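Local coordinates for protein lipase aflb (Neosartorya fumigata, PDB 6IDY) that probably hydrolyses the ester bonds of lipids as a calcium-binding lipase of the alpha/beta-hydrolase fold, at residues A[100-105]-A[415-420]. Numbering follows the deposited sequence.
Sequences SFLNGY and LLIALA
I417 lies against one face of the Y105 ring and, at the far end of its longer branch, meets L102. Its CG1 is anti to the carbonyl carbon (chi1 -68°) and its CG2 anti to the backbone N, which sets CG2 over the ring and sends CG1 and CD1 toward the ring's base and L102. The CG2 methyl makes a CH-pi contact: it sits 3.8 Å from the ring centroid of Y105, 19° off the ring normal, and is displaced toward the rim, where I417 CG2 is 3.6 Å from Y105 CE2. The longer branch heads toward Y105 CB, antiparallel to the ring's own course from CB to hydroxyl, with I417 CG1 3.9 Å from Y105 CD1 and I417 CD1 3.8 Å from Y105 CB. Y105 CG stands between its backbone N and carbonyl carbon (chi1 81°), which sends the ring toward A420; Y105 OH is 4.2 Å from A420 CB. That hydroxyl is hydrogen-bonded to E421, which gives the polar end of a buried ring a partner. L102 meets the tip of the I417 branch roughly perpendicular to it, L102 CD2 3.7 Å from I417 CD1. No hydrogen bond links the two segments. This buried apolar contact joins segment 100-105, on helix 96-103, to helix 414-424, some 310 residues on. L16 and I19 of helix 16-24 pack on Y105, while T175 of helix 173-178 touches L102, Y105 and I417.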
loop_
_atom_site.group_PDB
_atom_site.type_symbol
_atom_site.label_atom_id
_atom_site.label_comp_id
_atom_site.label_asym_id
_atom_site.label_seq_id
_atom_site.Cartn_x
_atom_site.Cartn_y
_atom_site.Cartn_z
ATOM N N SER A 100 -16.990 4.609 12.222
ATOM C CA SER A 100 -18.198 4.848 11.428
ATOM C C SER A 100 -17.846 5.092 9.961
ATOM O O SER A 100 -18.501 4.528 9.085
ATOM C CB SER A 100 -18.993 6.022 11.995
ATOM O OG SER A 100 -20.178 6.259 11.254
ATOM N N PHE A 101 -16.789 5.896 9.702
ATOM C CA PHE A 101 -16.297 6.208 8.358
ATOM C C PHE A 101 -15.747 4.943 7.687
ATOM O O PHE A 101 -16.114 4.654 6.548
ATOM C CB PHE A 101 -15.241 7.333 8.403
ATOM C CG PHE A 101 -14.579 7.656 7.079
ATOM C CD1 PHE A 101 -15.257 8.378 6.101
ATOM C CD2 PHE A 101 -13.275 7.255 6.819
ATOM C CE1 PHE A 101 -14.643 8.682 4.881
ATOM C CE2 PHE A 101 -12.663 7.557 5.597
ATOM C CZ PHE A 101 -13.352 8.266 4.636
ATOM N N LEU A 102 -14.894 4.183 8.404
ATOM C CA LEU A 102 -14.298 2.930 7.920
ATOM C C LEU A 102 -15.372 1.871 7.641
ATOM O O LEU A 102 -15.227 1.088 6.700
ATOM C CB LEU A 102 -13.275 2.379 8.931
ATOM C CG LEU A 102 -12.013 3.213 9.202
ATOM C CD1 LEU A 102 -11.297 2.699 10.424
ATOM C CD2 LEU A 102 -11.051 3.211 8.008
ATOM N N ASN A 103 -16.457 1.867 8.451
ATOM C CA ASN A 103 -17.581 0.935 8.319
ATOM C C ASN A 103 -18.304 1.042 6.967
ATOM O O ASN A 103 -18.749 0.021 6.440
ATOM C CB ASN A 103 -18.557 1.072 9.492
ATOM C CG ASN A 103 -19.628 0.006 9.551
ATOM O OD1 ASN A 103 -19.352 -1.198 9.560
ATOM N ND2 ASN A 103 -20.878 0.432 9.602
ATOM N N GLY A 104 -18.377 2.255 6.414
ATOM C CA GLY A 104 -19.030 2.508 5.132
ATOM C C GLY A 104 -18.108 2.612 3.932
ATOM O O GLY A 104 -18.461 3.278 2.957
ATOM N N TYR A 105 -16.937 1.931 3.975
ATOM C CA TYR A 105 -15.920 1.963 2.909
ATOM C C TYR A 105 -16.400 1.409 1.548
ATOM O O TYR A 105 -15.983 1.937 0.517
ATOM C CB TYR A 105 -14.609 1.265 3.358
ATOM C CG TYR A 105 -14.624 -0.249 3.256
ATOM C CD1 TYR A 105 -15.262 -1.026 4.217
ATOM C CD2 TYR A 105 -14.012 -0.901 2.189
ATOM C CE1 TYR A 105 -15.301 -2.417 4.114
ATOM C CE2 TYR A 105 -14.049 -2.291 2.074
ATOM C CZ TYR A 105 -14.690 -3.045 3.042
ATOM O OH TYR A 105 -14.707 -4.417 2.946
ATOM N N LEU A 415 -6.488 -1.836 8.921
ATOM C CA LEU A 415 -6.314 -3.256 9.215
ATOM C C LEU A 415 -7.650 -3.952 9.378
ATOM O O LEU A 415 -7.760 -5.136 9.060
ATOM C CB LEU A 415 -5.463 -3.450 10.478
ATOM C CG LEU A 415 -3.994 -3.035 10.371
ATOM C CD1 LEU A 415 -3.341 -3.084 11.714
ATOM C CD2 LEU A 415 -3.230 -3.899 9.379
ATOM N N LEU A 416 -8.671 -3.206 9.846
ATOM C CA LEU A 416 -10.030 -3.715 10.033
ATOM C C LEU A 416 -10.685 -3.988 8.682
ATOM O O LEU A 416 -11.371 -4.995 8.522
ATOM C CB LEU A 416 -10.869 -2.743 10.875
ATOM C CG LEU A 416 -10.280 -2.332 12.237
ATOM C CD1 LEU A 416 -11.075 -1.185 12.839
ATOM C CD2 LEU A 416 -10.236 -3.514 13.218
ATOM N N ILE A 417 -10.431 -3.120 7.697
ATOM C CA ILE A 417 -10.930 -3.300 6.331
ATOM C C ILE A 417 -10.174 -4.473 5.685
ATOM O O ILE A 417 -10.804 -5.357 5.089
ATOM C CB ILE A 417 -10.819 -1.990 5.504
ATOM C CG1 ILE A 417 -11.795 -0.928 6.040
ATOM C CG2 ILE A 417 -11.060 -2.264 4.012
ATOM C CD1 ILE A 417 -11.544 0.476 5.511
ATOM N N ALA A 418 -8.832 -4.492 5.846
ATOM C CA ALA A 418 -7.983 -5.555 5.307
ATOM C C ALA A 418 -8.455 -6.938 5.779
ATOM O O ALA A 418 -8.562 -7.848 4.954
ATOM C CB ALA A 418 -6.520 -5.318 5.664
ATOM N N LEU A 419 -8.840 -7.066 7.073
ATOM C CA LEU A 419 -9.342 -8.324 7.618
ATOM C C LEU A 419 -10.675 -8.716 6.985
ATOM O O LEU A 419 -10.822 -9.862 6.562
ATOM C CB LEU A 419 -9.460 -8.305 9.155
ATOM C CG LEU A 419 -9.889 -9.645 9.786
ATOM C CD1 LEU A 419 -8.851 -10.739 9.545
ATOM C CD2 LEU A 419 -10.193 -9.490 11.250
ATOM N N ALA A 420 -11.625 -7.760 6.906
ATOM C CA ALA A 420 -12.936 -7.968 6.298
ATOM C C ALA A 420 -12.794 -8.433 4.845
ATOM O O ALA A 420 -13.416 -9.422 4.474
ATOM C CB ALA A 420 -13.748 -6.684 6.363
#